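ORC1-type DNA replication protein 2 (Aeropyrum pernix, PDB 1W5T) binds DNA and ATP and takes part in regulating DNA replication, combining an AAA+ ATPase domain with a winged-helix domain. Local coordinates at residues A[51-65]-A[204-216]. Numbering follows the deposited sequence.
Sequences VNMIYGSIGRVGIGK and SQIGFKLHLPAYK. With ANP (phosphoaminophosphonic acid-adenylate ester), chain D.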
ATOM      1  N   VAL A  51       8.452   8.920  14.571  1.00 15.55           N
ATOM      2  CA  VAL A  51       8.074   7.720  13.846  1.00 14.23           C
ATOM      3  C   VAL A  51       6.650   7.948  13.398  1.00 14.43           C
ATOM      4  O   VAL A  51       5.764   8.145  14.226  1.00 14.63           O
ATOM      5  CB  VAL A  51       8.173   6.453  14.755  1.00 14.48           C
ATOM      6  CG1 VAL A  51       7.564   5.223  14.079  1.00 12.90           C
ATOM      7  CG2 VAL A  51       9.619   6.189  15.185  1.00 11.44           C
ATOM      8  N   ASN A  52       6.428   7.941  12.087  1.00 14.02           N
ATOM      9  CA  ASN A  52       5.067   8.064  11.542  1.00 13.18           C
ATOM     10  C   ASN A  52       4.706   6.907  10.598  1.00 12.25           C
ATOM     11  O   ASN A  52       5.558   6.182  10.145  1.00 12.89           O
ATOM     12  CB  ASN A  52       4.887   9.416  10.849  1.00 13.61           C
ATOM     13  CG  ASN A  52       5.157  10.608  11.777  1.00 13.35           C
ATOM     14  OD1 ASN A  52       4.609  10.695  12.866  1.00 13.23           O
ATOM     15  ND2 ASN A  52       5.983  11.544  11.316  1.00 13.31           N
ATOM     16  N   MET A  53       3.440   6.725  10.306  1.00 12.29           N
ATOM     17  CA  MET A  53       3.059   5.644   9.449  1.00 13.03           C
ATOM     18  C   MET A  53       2.069   6.087   8.388  1.00 12.54           C
ATOM     19  O   MET A  53       1.196   6.919   8.652  1.00 13.67           O
ATOM     20  CB  MET A  53       2.469   4.492  10.265  1.00 13.89           C
ATOM     21  CG  MET A  53       1.960   3.325   9.407  1.00 15.91           C
ATOM     22  SD  MET A  53       1.283   1.916  10.312  1.00 23.31           S
ATOM     23  CE  MET A  53       2.768   1.101  10.771  1.00 18.55           C
ATOM     24  N   ILE A  54       2.190   5.472   7.216  1.00 12.15           N
ATOM     25  CA  ILE A  54       1.237   5.553   6.111  1.00 12.13           C
ATOM     26  C   ILE A  54       0.707   4.168   5.918  1.00 12.40           C
ATOM     27  O   ILE A  54       1.499   3.229   5.837  1.00 13.04           O
ATOM     28  CB  ILE A  54       1.969   5.975   4.809  1.00 12.03           C
ATOM     29  CG1 ILE A  54       2.513   7.416   4.914  1.00 11.01           C
ATOM     30  CG2 ILE A  54       1.043   5.775   3.588  1.00 11.57           C
ATOM     31  CD1 ILE A  54       3.513   7.888   3.742  1.00  6.99           C
ATOM     32  N   TYR A  55      -0.610   4.019   5.862  1.00 12.51           N
ATOM     33  CA  TYR A  55      -1.227   2.757   5.431  1.00 12.66           C
ATOM     34  C   TYR A  55      -2.350   3.030   4.422  1.00 13.14           C
ATOM     35  O   TYR A  55      -2.850   4.142   4.305  1.00 13.47           O
ATOM     36  CB  TYR A  55      -1.732   1.904   6.640  1.00 12.43           C
ATOM     37  CG  TYR A  55      -2.806   2.572   7.518  1.00 11.55           C
ATOM     38  CD1 TYR A  55      -4.158   2.198   7.425  1.00 10.66           C
ATOM     39  CD2 TYR A  55      -2.462   3.576   8.441  1.00 10.55           C
ATOM     40  CE1 TYR A  55      -5.150   2.803   8.249  1.00  9.41           C
ATOM     41  CE2 TYR A  55      -3.436   4.171   9.272  1.00 11.24           C
ATOM     42  CZ  TYR A  55      -4.770   3.772   9.150  1.00 11.82           C
ATOM     43  OH  TYR A  55      -5.689   4.371   9.938  1.00 15.19           O
ATOM     44  N   GLY A  56      -2.734   2.007   3.675  1.00 14.73           N
ATOM     45  CA  GLY A  56      -3.803   2.133   2.702  1.00 15.39           C
ATOM     46  C   GLY A  56      -5.062   1.371   3.041  1.00 16.43           C
ATOM     47  O   GLY A  56      -5.127   0.643   4.025  1.00 16.49           O
ATOM     48  N   SER A  57      -6.096   1.546   2.229  1.00 17.95           N
ATOM     49  CA  SER A  57      -7.314   0.776   2.428  1.00 19.45           C
ATOM     50  C   SER A  57      -7.011  -0.691   2.256  1.00 20.25           C
ATOM     51  O   SER A  57      -6.069  -1.091   1.537  1.00 20.88           O
ATOM     52  CB  SER A  57      -8.413   1.234   1.512  1.00 19.65           C
ATOM     53  OG  SER A  57      -8.679   2.592   1.792  1.00 21.36           O
ATOM     54  N   ILE A  58      -7.762  -1.496   2.980  1.00 20.55           N
ATOM     55  CA  ILE A  58      -7.520  -2.926   2.999  1.00 20.94           C
ATOM     56  C   ILE A  58      -7.851  -3.602   1.643  1.00 21.22           C
ATOM     57  O   ILE A  58      -8.939  -3.453   1.089  1.00 21.21           O
ATOM     58  CB  ILE A  58      -8.303  -3.555   4.180  1.00 21.15           C
ATOM     59  CG1 ILE A  58      -7.951  -5.022   4.339  1.00 20.67           C
ATOM     60  CG2 ILE A  58      -9.798  -3.389   3.995  1.00 20.66           C
ATOM     61  CD1 ILE A  58      -7.729  -5.412   5.760  1.00 24.06           C
ATOM     62  N   GLY A  59      -6.893  -4.351   1.119  1.00 21.82           N
ATOM     63  CA  GLY A  59      -7.008  -4.945  -0.198  1.00 21.77           C
ATOM     64  C   GLY A  59      -6.789  -4.025  -1.394  1.00 21.70           C
ATOM     65  O   GLY A  59      -6.782  -4.533  -2.479  1.00 23.04           O
ATOM     66  N   ARG A  60      -6.636  -2.712  -1.220  1.00 21.07           N
ATOM     67  CA  ARG A  60      -6.403  -1.789  -2.344  1.00 20.61           C
ATOM     68  C   ARG A  60      -4.919  -1.665  -2.637  1.00 20.40           C
ATOM     69  O   ARG A  60      -4.099  -1.610  -1.703  1.00 20.44           O
ATOM     70  CB  ARG A  60      -6.990  -0.388  -2.084  1.00 20.31           C
ATOM     71  CG  ARG A  60      -8.498  -0.351  -1.838  1.00 21.46           C
ATOM     72  CD  ARG A  60      -9.374  -0.952  -2.995  1.00 23.97           C
ATOM     73  NE  ARG A  60     -10.789  -0.684  -2.744  1.00 25.36           N
ATOM     74  CZ  ARG A  60     -11.611  -0.057  -3.563  1.00 26.44           C
ATOM     75  NH1 ARG A  60     -12.883   0.136  -3.186  1.00 26.30           N
ATOM     76  NH2 ARG A  60     -11.184   0.359  -4.754  1.00 21.60           N
ATOM     77  N   VAL A  61      -4.569  -1.642  -3.928  1.00 19.73           N
ATOM     78  CA  VAL A  61      -3.179  -1.468  -4.374  1.00 18.49           C
ATOM     79  C   VAL A  61      -3.033  -0.303  -5.373  1.00 18.09           C
ATOM     80  O   VAL A  61      -3.983   0.057  -6.078  1.00 18.40           O
ATOM     81  CB  VAL A  61      -2.565  -2.789  -4.974  1.00 19.52           C
ATOM     82  CG1 VAL A  61      -2.644  -3.961  -4.002  1.00 18.32           C
ATOM     83  CG2 VAL A  61      -3.253  -3.199  -6.274  1.00 19.57           C
ATOM     84  N   GLY A  62      -1.854   0.315  -5.416  1.00 17.23           N
ATOM     85  CA  GLY A  62      -1.569   1.367  -6.378  1.00 15.70           C
ATOM     86  C   GLY A  62      -2.200   2.697  -6.005  1.00 15.35           C
ATOM     87  O   GLY A  62      -2.579   3.491  -6.865  1.00 14.84           O
ATOM     88  N   ILE A  63      -2.305   2.945  -4.709  1.00 14.57           N
ATOM     89  CA  ILE A  63      -2.963   4.142  -4.197  1.00 14.55           C
ATOM     90  C   ILE A  63      -2.008   5.160  -3.548  1.00 14.29           C
ATOM     91  O   ILE A  63      -2.450   6.071  -2.827  1.00 14.30           O
ATOM     92  CB  ILE A  63      -4.093   3.771  -3.222  1.00 14.50           C
ATOM     93  CG1 ILE A  63      -3.544   2.909  -2.081  1.00 13.92           C
ATOM     94  CG2 ILE A  63      -5.195   3.023  -3.977  1.00 16.35           C
ATOM     95  CD1 ILE A  63      -4.616   2.350  -1.173  1.00 16.68           C
ATOM     96  N   GLY A  64      -0.705   5.011  -3.807  1.00 13.77           N
ATOM     97  CA  GLY A  64       0.249   6.060  -3.464  1.00 12.97           C
ATOM     98  C   GLY A  64       0.999   5.937  -2.150  1.00 13.03           C
ATOM     99  O   GLY A  64       1.688   6.855  -1.769  1.00 13.74           O
ATOM    100  N   LYS A  65       0.886   4.808  -1.466  1.00 12.46           N
ATOM    101  CA  LYS A  65       1.629   4.559  -0.238  1.00 12.64           C
ATOM    102  C   LYS A  65       3.136   4.818  -0.386  1.00 13.06           C
ATOM    103  O   LYS A  65       3.735   5.640   0.347  1.00 13.27           O
ATOM    104  CB  LYS A  65       1.388   3.132   0.265  1.00 11.67           C
ATOM    105  CG  LYS A  65      -0.003   2.899   0.805  1.00 11.66           C
ATOM    106  CD  LYS A  65      -0.222   1.484   1.324  1.00 13.06           C
ATOM    107  CE  LYS A  65       0.030   0.374   0.298  1.00 14.25           C
ATOM    108  NZ  LYS A  65      -1.115   0.115  -0.660  1.00 15.78           N
ATOM    109  N   SER A 204       2.836   2.820  20.384  1.00 27.47           N
ATOM    110  CA  SER A 204       2.683   4.108  21.043  1.00 26.86           C
ATOM    111  C   SER A 204       3.722   5.140  20.594  1.00 26.80           C
ATOM    112  O   SER A 204       3.509   6.320  20.809  1.00 25.80           O
ATOM    113  CB  SER A 204       2.728   3.968  22.577  1.00 26.39           C
ATOM    114  OG  SER A 204       3.966   3.419  23.003  1.00 23.55           O
ATOM    115  N   GLN A 205       4.831   4.694  19.985  1.00 27.22           N
ATOM    116  CA  GLN A 205       5.840   5.617  19.428  1.00 27.79           C
ATOM    117  C   GLN A 205       5.377   6.330  18.155  1.00 26.74           C
ATOM    118  O   GLN A 205       6.007   7.297  17.711  1.00 27.07           O
ATOM    119  CB  GLN A 205       7.169   4.916  19.164  1.00 28.13           C
ATOM    120  CG  GLN A 205       8.356   5.624  19.839  1.00 32.91           C
ATOM    121  CD  GLN A 205       8.313   5.523  21.366  1.00 34.50           C
ATOM    122  OE1 GLN A 205       8.723   6.440  22.065  1.00 34.80           O
ATOM    123  NE2 GLN A 205       7.809   4.405  21.869  1.00 36.20           N
ATOM    124  N   ILE A 206       4.293   5.850  17.567  1.00 24.85           N
ATOM    125  CA  ILE A 206       3.846   6.397  16.284  1.00 24.55           C
ATOM    126  C   ILE A 206       3.005   7.630  16.489  1.00 23.78           C
ATOM    127  O   ILE A 206       1.911   7.553  17.020  1.00 24.37           O
ATOM    128  CB  ILE A 206       3.063   5.347  15.442  1.00 24.15           C
ATOM    129  CG1 ILE A 206       3.887   4.083  15.284  1.00 22.87           C
ATOM    130  CG2 ILE A 206       2.737   5.921  14.063  1.00 24.64           C
ATOM    131  CD1 ILE A 206       3.148   2.952  14.617  1.00 22.90           C
ATOM    132  N   GLY A 207       3.523   8.771  16.084  1.00 23.16           N
ATOM    133  CA  GLY A 207       2.855  10.017  16.395  1.00 22.27           C
ATOM    134  C   GLY A 207       1.704  10.335  15.466  1.00 21.65           C
ATOM    135  O   GLY A 207       0.711  10.920  15.887  1.00 22.37           O
ATOM    136  N   PHE A 208       1.844   9.966  14.204  1.00 20.40           N
ATOM    137  CA  PHE A 208       0.887  10.345  13.171  1.00 19.07           C
ATOM    138  C   PHE A 208       0.696   9.195  12.202  1.00 17.90           C
ATOM    139  O   PHE A 208       1.662   8.643  11.648  1.00 17.44           O
ATOM    140  CB  PHE A 208       1.349  11.613  12.470  1.00 19.45           C
ATOM    141  CG  PHE A 208       0.308  12.260  11.590  1.00 22.67           C
ATOM    142  CD1 PHE A 208      -0.984  12.501  12.060  1.00 26.48           C
ATOM    143  CD2 PHE A 208       0.619  12.634  10.289  1.00 24.98           C
ATOM    144  CE1 PHE A 208      -1.944  13.099  11.232  1.00 27.46           C
ATOM    145  CE2 PHE A 208      -0.330  13.258   9.465  1.00 26.30           C
ATOM    146  CZ  PHE A 208      -1.607  13.482   9.933  1.00 24.80           C
ATOM    147  N   LYS A 209      -0.568   8.836  12.024  1.00 16.52           N
ATOM    148  CA  LYS A 209      -0.984   7.713  11.209  1.00 15.99           C
ATOM    149  C   LYS A 209      -1.787   8.324  10.089  1.00 16.02           C
ATOM    150  O   LYS A 209      -2.702   9.122  10.314  1.00 16.47           O
ATOM    151  CB  LYS A 209      -1.831   6.722  12.005  1.00 15.43           C
ATOM    152  CG  LYS A 209      -1.052   5.894  12.952  1.00 16.89           C
ATOM    153  CD  LYS A 209      -1.910   5.413  14.114  1.00 22.23           C
ATOM    154  CE  LYS A 209      -1.061   4.943  15.278  1.00 24.13           C
ATOM    155  NZ  LYS A 209      -1.890   4.482  16.410  1.00 27.51           N
ATOM    156  N   LEU A 210      -1.449   7.951   8.873  1.00 15.02           N
ATOM    157  CA  LEU A 210      -2.114   8.504   7.719  1.00 15.13           C
ATOM    158  C   LEU A 210      -2.708   7.392   6.838  1.00 14.67           C
ATOM    159  O   LEU A 210      -1.985   6.519   6.315  1.00 14.71           O
ATOM    160  CB  LEU A 210      -1.098   9.354   6.935  1.00 15.18           C
ATOM    161  CG  LEU A 210      -1.623  10.351   5.931  1.00 17.91           C
ATOM    162  CD1 LEU A 210      -2.898  11.084   6.462  1.00 19.25           C
ATOM    163  CD2 LEU A 210      -0.488  11.344   5.653  1.00 19.96           C
ATOM    164  N   HIS A 211      -4.024   7.420   6.669  1.00 14.28           N
ATOM    165  CA  HIS A 211      -4.726   6.420   5.891  1.00 14.34           C
ATOM    166  C   HIS A 211      -4.976   6.923   4.467  1.00 14.54           C
ATOM    167  O   HIS A 211      -5.643   7.920   4.253  1.00 14.34           O
ATOM    168  CB  HIS A 211      -6.028   6.067   6.612  1.00 15.19           C
ATOM    169  CG  HIS A 211      -6.945   5.150   5.851  1.00 16.84           C
ATOM    170  ND1 HIS A 211      -8.192   5.545   5.417  1.00 19.77           N
ATOM    171  CD2 HIS A 211      -6.802   3.870   5.452  1.00 17.24           C
ATOM    172  CE1 HIS A 211      -8.773   4.544   4.785  1.00 18.81           C
ATOM    173  NE2 HIS A 211      -7.943   3.519   4.780  1.00 18.37           N
ATOM    174  N   LEU A 212      -4.413   6.235   3.484  1.00 14.88           N
ATOM    175  CA  LEU A 212      -4.611   6.598   2.071  1.00 14.95           C
ATOM    176  C   LEU A 212      -5.765   5.797   1.470  1.00 14.87           C
ATOM    177  O   LEU A 212      -5.697   4.572   1.425  1.00 15.36           O
ATOM    178  CB  LEU A 212      -3.350   6.302   1.283  1.00 14.18           C
ATOM    179  CG  LEU A 212      -2.399   7.450   0.931  1.00 15.45           C
ATOM    180  CD1 LEU A 212      -2.393   8.640   1.886  1.00 13.62           C
ATOM    181  CD2 LEU A 212      -1.007   6.948   0.672  1.00 13.00           C
ATOM    182  N   PRO A 213      -6.831   6.447   1.023  1.00 14.07           N
ATOM    183  CA  PRO A 213      -7.897   5.688   0.388  1.00 14.80           C
ATOM    184  C   PRO A 213      -7.589   5.580  -1.128  1.00 15.96           C
ATOM    185  O   PRO A 213      -6.707   6.273  -1.666  1.00 15.31           O
ATOM    186  CB  PRO A 213      -9.139   6.580   0.599  1.00 14.88           C
ATOM    187  CG  PRO A 213      -8.571   8.012   0.432  1.00 13.91           C
ATOM    188  CD  PRO A 213      -7.120   7.897   1.049  1.00 13.61           C
ATOM    189  N   ALA A 214      -8.375   4.745  -1.798  1.00 16.26           N
ATOM    190  CA  ALA A 214      -8.314   4.612  -3.214  1.00 16.89           C
ATOM    191  C   ALA A 214      -8.800   5.910  -3.875  1.00 16.72           C
ATOM    192  O   ALA A 214      -9.599   6.639  -3.311  1.00 15.60           O
ATOM    193  CB  ALA A 214      -9.171   3.393  -3.657  1.00 17.19           C
ATOM    194  N   TYR A 215      -8.301   6.155  -5.087  1.00 16.70           N
ATOM    195  CA  TYR A 215      -8.544   7.391  -5.814  1.00 16.33           C
ATOM    196  C   TYR A 215      -9.894   7.493  -6.530  1.00 17.05           C
ATOM    197  O   TYR A 215     -10.353   6.567  -7.244  1.00 16.49           O
ATOM    198  CB  TYR A 215      -7.407   7.602  -6.833  1.00 16.38           C
ATOM    199  CG  TYR A 215      -6.055   7.909  -6.223  1.00 13.92           C
ATOM    200  CD1 TYR A 215      -4.975   7.022  -6.388  1.00  9.02           C
ATOM    201  CD2 TYR A 215      -5.845   9.109  -5.495  1.00 12.78           C
ATOM    202  CE1 TYR A 215      -3.724   7.312  -5.842  1.00  9.44           C
ATOM    203  CE2 TYR A 215      -4.582   9.402  -4.928  1.00 13.01           C
ATOM    204  CZ  TYR A 215      -3.545   8.501  -5.101  1.00 11.69           C
ATOM    205  OH  TYR A 215      -2.338   8.805  -4.563  1.00 14.26           O
ATOM    206  N   LYS A 216     -10.530   8.639  -6.360  1.00 17.77           N
ATOM    207  CA  LYS A 216     -11.728   8.991  -7.161  1.00 19.21           C
ATOM    208  C   LYS A 216     -11.323   9.391  -8.583  1.00 19.02           C
ATOM    209  O   LYS A 216     -10.137   9.658  -8.855  1.00 18.87           O
ATOM    210  CB  LYS A 216     -12.515  10.103  -6.500  1.00 19.08           C
ATOM    211  CG  LYS A 216     -12.942   9.711  -5.066  1.00 23.16           C
ATOM    212  CD  LYS A 216     -13.706  10.836  -4.349  1.00 28.64           C
ATOM    213  CE  LYS A 216     -13.907  10.504  -2.820  1.00 32.16           C
ATOM    214  NZ  LYS A 216     -15.305   9.999  -2.531  1.00 35.22           N
TER
HETATM  215  PG  ANP D 700       0.860  -1.312  -3.751  1.00 13.70           P
HETATM  216  O1G ANP D 700       1.123  -2.369  -4.905  1.00 19.20           O
HETATM  217  O2G ANP D 700       2.134  -1.301  -2.798  1.00 17.59           O
HETATM  218  O3G ANP D 700      -0.463  -1.604  -2.923  1.00 13.19           O
HETATM  219  PB  ANP D 700       1.066   1.666  -3.639  1.00  9.28           P
HETATM  220  O1B ANP D 700       2.404   1.705  -2.797  1.00 14.31           O
HETATM  221  O2B ANP D 700      -0.134   1.937  -2.683  1.00 12.13           O
HETATM  222  N3B ANP D 700       0.844   0.222  -4.527  1.00 11.12           N
HETATM  223  PA  ANP D 700       2.309   3.504  -5.470  1.00  8.06           P
HETATM  224  O1A ANP D 700       2.924   4.681  -4.577  1.00 11.27           O
HETATM  225  O2A ANP D 700       3.455   2.467  -5.819  1.00 10.42           O
HETATM  226  O3A ANP D 700       1.017   2.831  -4.773  1.00 11.35           O
HETATM  227  O5' ANP D 700       1.603   4.137  -6.776  1.00 14.09           O
HETATM  228  C5' ANP D 700       1.085   3.497  -7.953  1.00  9.32           C
HETATM  229  C4' ANP D 700       1.450   4.409  -9.128  1.00 10.21           C
HETATM  230  O4' ANP D 700       0.682   5.618  -9.084  1.00  9.99           O
HETATM  231  C3' ANP D 700       2.899   4.889  -9.080  1.00  9.68           C
HETATM  232  O3' ANP D 700       3.349   5.036 -10.398  1.00  8.65           O
HETATM  233  C2' ANP D 700       2.837   6.268  -8.436  1.00  9.19           C
HETATM  234  O2' ANP D 700       3.919   7.152  -8.728  1.00  9.02           O
HETATM  235  C1' ANP D 700       1.510   6.780  -8.977  1.00  8.21           C
HETATM  236  N9  ANP D 700       0.856   7.635  -7.993  1.00 10.03           N
HETATM  237  C8  ANP D 700       0.147   7.196  -6.891  1.00  8.09           C
HETATM  238  N7  ANP D 700      -0.345   8.228  -6.162  1.00  5.12           N
HETATM  239  C5  ANP D 700      -0.007   9.363  -6.791  1.00  7.11           C
HETATM  240  C6  ANP D 700      -0.147  10.850  -6.660  1.00  8.46           C
HETATM  241  N6  ANP D 700      -0.829  11.432  -5.632  1.00  6.17           N
HETATM  242  N1  ANP D 700       0.446  11.660  -7.579  1.00  6.40           N
HETATM  243  C2  ANP D 700       1.132  11.199  -8.613  1.00  7.85           C
HETATM  244  N3  ANP D 700       1.347   9.878  -8.839  1.00 11.50           N
HETATM  245  C4  ANP D 700       0.778   8.935  -7.943  1.00  7.81           C
HETATM  246  O   HOH W   1       6.769   9.575  16.775  1.00 15.60           O
HETATM  247  O   HOH W   2     -10.507   3.667  -0.433  1.00 30.63           O
HETATM  248  O   HOH W   3      -4.513   7.772  -1.987  1.00 19.87           O
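Strands 51-56 and 206-212 run parallel, their axes 4.6 Å apart at an angle of 23°, and amides and carbonyls of Met53 and Tyr55 alternate in bonding to Phe208, Leu210 and Leu212; the straightest of these bonds, Leu212 N to Tyr55 O, spans 2.7 Å at 173°. On one face of the sheet, chi1 of 61° sets Tyr55 CG between the backbone N and the carbonyl carbon, and His211 CB lies over one face of the Tyr55 ring, a CH-pi contact 4.0 Å from the ring centroid, with the two ring planes inclined at 40°, while Lys209 CB meets the ring edge. The lysine's amine turns instead to a salt bridge with Glu203. On the other face, the branched side chains of Ile54 and Leu212 meet, CG2 against CD2 at 3.8 Å. Leu212 CD2 also packs against the backbone of Gly64 and Lys65, where the phosphate-binding loop passes into helix 65-82. Gly56 suits its place because a CB there would run into Ile63 CD1. Ile63 in turn lays CG2 on Ala214, whose small CB fits between it and one face of the Arg60 guanidinium, and a water links Ile63 O to Pro213 O. Gly64 has backbone angles that call for glycine, and a CB there would collide with Tyr215 OH, which donates to ANP N7 at 2.6 Å, whereas Lys65 NZ bonds to both O2B and O3G of ANP at 2.9 Å, its positive charge suited to the phosphates. Strand 51-56, between strands 180-186 and 206-212 in a parallel sheet of strand order 2-3-4-1-5, thus leads into the Walker A P-loop of the AAA+ ATPase domain: the sheet delivers loop and adenine-binding tyrosine to one nucleotide site.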